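Local structure of putative citrate lyase, alfa subunit (Streptococcus mutans, 2HJ0) at residues S171-T185 and D208-Q222. The protein probably belongs to the citrate lyase alpha-subunit (CitF) family and is built on two mixed beta sheets flanked by helices. Sequence-based numbering, arbitrary orientation.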
loop_
_atom_site.group_PDB
_atom_site.type_symbol
_atom_site.label_atom_id
_atom_site.label_comp_id
_atom_site.label_asym_id
_atom_site.label_seq_id
_atom_site.Cartn_x
_atom_site.Cartn_y
_atom_site.Cartn_z
ATOM N N SER A 171 14.424 -2.337 10.651
ATOM C CA SER A 171 15.305 -1.928 9.551
ATOM C C SER A 171 14.653 -0.811 8.740
ATOM O O SER A 171 13.430 -0.742 8.632
ATOM C CB SER A 171 15.660 -3.117 8.633
ATOM O OG SER A 171 14.530 -3.690 8.004
ATOM N N SER A 172 15.478 0.066 8.179
ATOM C CA SER A 172 14.982 1.185 7.390
ATOM C C SER A 172 16.133 1.929 6.716
ATOM O O SER A 172 17.243 1.951 7.244
ATOM C CB SER A 172 14.226 2.145 8.306
ATOM O OG SER A 172 13.952 3.371 7.651
ATOM N N ASP A 173 15.898 2.512 5.545
ATOM C CA ASP A 173 16.966 3.284 4.915
ATOM C C ASP A 173 16.807 4.710 5.413
ATOM O O ASP A 173 15.937 4.984 6.236
ATOM C CB ASP A 173 16.900 3.248 3.380
ATOM C CG ASP A 173 15.511 3.519 2.835
ATOM O OD1 ASP A 173 14.812 4.409 3.383
ATOM O OD2 ASP A 173 15.137 2.842 1.839
ATOM N N ALA A 174 17.639 5.614 4.917
ATOM C CA ALA A 174 17.580 6.995 5.350
ATOM C C ALA A 174 16.521 7.761 4.597
ATOM O O ALA A 174 16.574 8.984 4.498
ATOM C CB ALA A 174 18.927 7.661 5.172
ATOM N N TYR A 175 15.547 7.050 4.062
ATOM C CA TYR A 175 14.486 7.730 3.346
ATOM C C TYR A 175 13.119 7.247 3.800
ATOM O O TYR A 175 12.105 7.810 3.389
ATOM C CB TYR A 175 14.652 7.526 1.841
ATOM C CG TYR A 175 14.356 8.768 1.031
ATOM C CD1 TYR A 175 14.946 9.993 1.352
ATOM C CD2 TYR A 175 13.530 8.714 -0.084
ATOM C CE1 TYR A 175 14.733 11.124 0.579
ATOM C CE2 TYR A 175 13.309 9.849 -0.863
ATOM C CZ TYR A 175 13.921 11.049 -0.525
ATOM O OH TYR A 175 13.741 12.162 -1.319
ATOM N N GLY A 176 13.095 6.193 4.625
ATOM C CA GLY A 176 11.833 5.671 5.134
ATOM C C GLY A 176 11.355 4.260 4.783
ATOM O O GLY A 176 10.429 3.757 5.427
ATOM N N ASN A 177 11.921 3.623 3.757
ATOM C CA ASN A 177 11.506 2.261 3.417
ATOM C C ASN A 177 11.910 1.362 4.599
ATOM O O ASN A 177 13.097 1.213 4.899
ATOM C CB ASN A 177 12.198 1.787 2.138
ATOM C CG ASN A 177 11.814 2.612 0.921
ATOM O OD1 ASN A 177 10.645 2.652 0.519
ATOM N ND2 ASN A 177 12.802 3.275 0.323
ATOM N N ALA A 178 10.924 0.765 5.265
ATOM C CA ALA A 178 11.181 -0.076 6.431
ATOM C C ALA A 178 10.469 -1.425 6.390
ATOM O O ALA A 178 9.478 -1.604 5.679
ATOM C CB ALA A 178 10.761 0.679 7.688
ATOM N N ASN A 179 10.974 -2.386 7.150
ATOM C CA ASN A 179 10.321 -3.687 7.201
ATOM C C ASN A 179 10.587 -4.297 8.563
ATOM O O ASN A 179 11.413 -3.786 9.316
ATOM C CB ASN A 179 10.788 -4.609 6.048
ATOM C CG ASN A 179 12.237 -5.045 6.170
ATOM O OD1 ASN A 179 12.624 -5.682 7.143
ATOM N ND2 ASN A 179 13.042 -4.718 5.163
ATOM N N GLY A 180 9.874 -5.363 8.898
ATOM C CA GLY A 180 10.076 -5.971 10.195
ATOM C C GLY A 180 10.747 -7.324 10.151
ATOM O O GLY A 180 10.728 -8.056 11.139
ATOM N N THR A 181 11.356 -7.653 9.019
ATOM C CA THR A 181 12.006 -8.937 8.868
ATOM C C THR A 181 13.504 -8.851 8.644
ATOM O O THR A 181 14.135 -9.835 8.282
ATOM C CB THR A 181 11.393 -9.703 7.703
ATOM O OG1 THR A 181 11.484 -8.895 6.520
ATOM C CG2 THR A 181 9.925 -10.037 8.000
ATOM N N ARG A 182 14.081 -7.679 8.848
ATOM C CA ARG A 182 15.518 -7.506 8.676
ATOM C C ARG A 182 15.999 -6.588 9.789
ATOM O O ARG A 182 15.343 -5.601 10.102
ATOM C CB ARG A 182 15.814 -6.871 7.318
ATOM C CG ARG A 182 15.220 -7.616 6.134
ATOM C CD ARG A 182 15.820 -9.002 6.014
ATOM N NE ARG A 182 17.285 -8.940 6.021
ATOM C CZ ARG A 182 18.023 -8.355 5.080
ATOM N NH1 ARG A 182 17.435 -7.775 4.037
ATOM N NH2 ARG A 182 19.351 -8.350 5.185
ATOM N N GLY A 183 17.138 -6.911 10.386
ATOM C CA GLY A 183 17.665 -6.093 11.467
ATOM C C GLY A 183 18.066 -6.927 12.667
ATOM O O GLY A 183 17.829 -8.136 12.690
ATOM N N LYS A 184 18.676 -6.311 13.675
ATOM C CA LYS A 184 19.090 -7.071 14.858
ATOM C C LYS A 184 17.944 -7.215 15.848
ATOM O O LYS A 184 18.065 -7.922 16.836
ATOM C CB LYS A 184 20.267 -6.390 15.544
ATOM C CG LYS A 184 19.910 -5.150 16.319
ATOM C CD LYS A 184 21.150 -4.393 16.755
ATOM C CE LYS A 184 20.761 -3.224 17.667
ATOM N NZ LYS A 184 21.896 -2.300 17.951
ATOM N N THR A 185 16.829 -6.550 15.579
ATOM C CA THR A 185 15.700 -6.632 16.477
ATOM C C THR A 185 14.427 -6.715 15.657
ATOM O O THR A 185 13.621 -5.778 15.655
ATOM C CB THR A 185 15.623 -5.389 17.363
ATOM O OG1 THR A 185 16.920 -5.098 17.892
ATOM C CG2 THR A 185 14.647 -5.614 18.506
ATOM N N ASP A 208 16.562 0.516 14.453
ATOM C CA ASP A 208 17.632 -0.009 15.258
ATOM C C ASP A 208 18.828 -0.282 14.378
ATOM O O ASP A 208 19.960 -0.365 14.857
ATOM C CB ASP A 208 17.152 -1.302 15.897
ATOM C CG ASP A 208 17.781 -1.540 17.204
ATOM O OD1 ASP A 208 17.266 -2.413 17.948
ATOM O OD2 ASP A 208 18.795 -0.840 17.469
ATOM N N THR A 209 18.565 -0.447 13.086
ATOM C CA THR A 209 19.625 -0.729 12.138
ATOM C C THR A 209 19.346 -0.001 10.845
ATOM O O THR A 209 18.281 -0.165 10.258
ATOM C CB THR A 209 19.751 -2.251 11.884
ATOM O OG1 THR A 209 18.789 -2.666 10.913
ATOM C CG2 THR A 209 19.499 -3.029 13.197
ATOM N N LEU A 210 20.305 0.816 10.415
ATOM C CA LEU A 210 20.174 1.604 9.195
ATOM C C LEU A 210 20.729 0.861 7.993
ATOM O O LEU A 210 21.888 0.463 7.966
ATOM C CB LEU A 210 20.900 2.936 9.358
ATOM C CG LEU A 210 20.145 4.156 8.813
ATOM C CD1 LEU A 210 20.983 5.411 9.038
ATOM C CD2 LEU A 210 19.850 3.984 7.345
ATOM N N VAL A 211 19.898 0.698 6.983
ATOM C CA VAL A 211 20.298 -0.016 5.790
ATOM C C VAL A 211 20.475 0.920 4.592
ATOM O O VAL A 211 19.791 1.938 4.485
ATOM C CB VAL A 211 19.235 -1.087 5.479
ATOM C CG1 VAL A 211 19.464 -1.703 4.104
ATOM C CG2 VAL A 211 19.282 -2.146 6.564
ATOM N N PRO A 212 21.425 0.604 3.691
ATOM C CA PRO A 212 21.622 1.467 2.518
ATOM C C PRO A 212 20.392 1.432 1.604
ATOM O O PRO A 212 19.702 0.412 1.493
ATOM C CB PRO A 212 22.875 0.884 1.856
ATOM C CG PRO A 212 22.855 -0.565 2.292
ATOM C CD PRO A 212 22.419 -0.487 3.728
ATOM N N TYR A 213 20.126 2.563 0.965
ATOM C CA TYR A 213 18.990 2.712 0.071
ATOM C C TYR A 213 19.186 1.937 -1.226
ATOM O O TYR A 213 20.281 1.924 -1.786
ATOM C CB TYR A 213 18.796 4.200 -0.253
ATOM C CG TYR A 213 17.539 4.529 -1.024
ATOM C CD1 TYR A 213 17.454 4.306 -2.402
ATOM C CD2 TYR A 213 16.425 5.050 -0.375
ATOM C CE1 TYR A 213 16.286 4.592 -3.111
ATOM C CE2 TYR A 213 15.255 5.337 -1.074
ATOM C CZ TYR A 213 15.193 5.104 -2.438
ATOM O OH TYR A 213 14.024 5.364 -3.115
ATOM N N PRO A 214 18.129 1.281 -1.720
ATOM C CA PRO A 214 16.776 1.213 -1.152
ATOM C C PRO A 214 16.629 -0.060 -0.320
ATOM O O PRO A 214 17.141 -1.108 -0.704
ATOM C CB PRO A 214 15.893 1.170 -2.386
ATOM C CG PRO A 214 16.729 0.309 -3.311
ATOM C CD PRO A 214 18.104 0.918 -3.149
ATOM N N ASN A 215 15.931 0.025 0.805
ATOM C CA ASN A 215 15.730 -1.136 1.654
ATOM C C ASN A 215 14.562 -1.958 1.105
ATOM O O ASN A 215 13.590 -1.401 0.575
ATOM C CB ASN A 215 15.442 -0.680 3.092
ATOM C CG ASN A 215 15.184 -1.841 4.046
ATOM O OD1 ASN A 215 15.689 -2.943 3.838
ATOM N ND2 ASN A 215 14.406 -1.589 5.113
ATOM N N THR A 216 14.675 -3.278 1.210
ATOM C CA THR A 216 13.632 -4.196 0.755
ATOM C C THR A 216 13.726 -5.506 1.540
ATOM O O THR A 216 14.808 -5.896 1.965
ATOM C CB THR A 216 13.754 -4.513 -0.757
ATOM O OG1 THR A 216 15.100 -4.879 -1.071
ATOM C CG2 THR A 216 13.342 -3.322 -1.603
ATOM N N PRO A 217 12.592 -6.189 1.772
ATOM C CA PRO A 217 11.223 -5.852 1.367
ATOM C C PRO A 217 10.802 -4.513 1.967
ATOM O O PRO A 217 11.499 -3.969 2.827
ATOM C CB PRO A 217 10.384 -6.987 1.953
ATOM C CG PRO A 217 11.346 -8.074 2.192
ATOM C CD PRO A 217 12.600 -7.384 2.620
ATOM N N ILE A 218 9.649 -4.008 1.542
ATOM C CA ILE A 218 9.144 -2.734 2.032
ATOM C C ILE A 218 7.756 -2.863 2.651
ATOM O O ILE A 218 6.779 -3.052 1.942
ATOM C CB ILE A 218 9.088 -1.737 0.892
ATOM C CG1 ILE A 218 10.480 -1.623 0.258
ATOM C CG2 ILE A 218 8.566 -0.421 1.399
ATOM C CD1 ILE A 218 10.541 -0.747 -0.997
ATOM N N SER A 219 7.665 -2.786 3.972
ATOM C CA SER A 219 6.357 -2.870 4.624
ATOM C C SER A 219 5.765 -1.462 4.765
ATOM O O SER A 219 4.550 -1.272 4.748
ATOM C CB SER A 219 6.494 -3.542 5.987
ATOM O OG SER A 219 7.030 -4.844 5.838
ATOM N N ILE A 220 6.652 -0.483 4.904
ATOM C CA ILE A 220 6.268 0.914 5.020
ATOM C C ILE A 220 7.162 1.660 4.026
ATOM O O ILE A 220 8.386 1.685 4.166
ATOM C CB ILE A 220 6.471 1.399 6.444
ATOM C CG1 ILE A 220 5.510 0.644 7.358
ATOM C CG2 ILE A 220 6.279 2.887 6.515
ATOM C CD1 ILE A 220 5.652 0.928 8.809
ATOM N N PRO A 221 6.546 2.254 2.987
ATOM C CA PRO A 221 7.241 3.000 1.934
ATOM C C PRO A 221 7.725 4.381 2.365
ATOM O O PRO A 221 7.177 4.997 3.290
ATOM C CB PRO A 221 6.193 3.075 0.835
ATOM C CG PRO A 221 4.938 3.288 1.630
ATOM C CD PRO A 221 5.080 2.311 2.783
ATOM N N GLN A 222 8.755 4.862 1.676
ATOM C CA GLN A 222 9.336 6.170 1.959
ATOM C C GLN A 222 8.266 7.260 1.811
ATOM O O GLN A 222 8.349 8.309 2.457
ATOM C CB GLN A 222 10.510 6.438 0.998
ATOM C CG GLN A 222 10.111 6.335 -0.489
ATOM C CD GLN A 222 11.283 6.254 -1.449
ATOM O OE1 GLN A 222 12.082 5.335 -1.369
ATOM N NE2 GLN A 222 11.377 7.211 -2.371
#
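A short antiparallel hairpin, strands 171-172 and 178-179, is wrapped on both sides by the long loop that joins strands 202-207 and 227-230 of the ten-stranded sheet. Along the 171-172 side, V211 N donates to S172 O almost straight (2.9 Å), while S172 N makes a weak bond to T209 O. On the other side A178 pairs with I220 in antiparallel, hydrogen-bonded fashion; because A178 O also accepts from S219 N (2.8 Å), S219 and I220 form a classic beta bulge opposite it.

D173 opens the connection between the strands with an Asx turn: with chi1 at 47°, its carboxylate folds back so that OD1 accepts from Y175 N, and the same oxygen also takes N177 N from the opposite face. D173 OD2 receives N177 ND2 on its syn lone pair and, 3.1 Å away on the anti side, N215 N, tying the turn to the loop.

N177 and Q222 lie side by side and exchange two bonds. N177 ND2 reaches a lone pair of Q222 OE1 at 2.8 Å, and Q222 N approaches N177 OD1 from above the amide plane. The hydroxyl of Y213 also donates to Q222 OE1, so this oxygen is gripped twice, whereas Q222 NE2 bonds to G361 O of the second subunit. The rings of Y175 and Y213 pack obliquely, planes 82° apart.

With CG anti to the backbone N (chi1 179°), N215 reaches the hairpin, and its ND2 meets N177 O from the face opposite D173 N. N179 ND2 binds the carbonyl O of P217, a residue preceded by a cis peptide bond. At the far end D208 OD1 receives T185 OG1 at 2.7 Å, and K184 NZ, which also bonds to D232 O, forms a salt bridge with D208 OD2, the two atoms 3.5 Å apart.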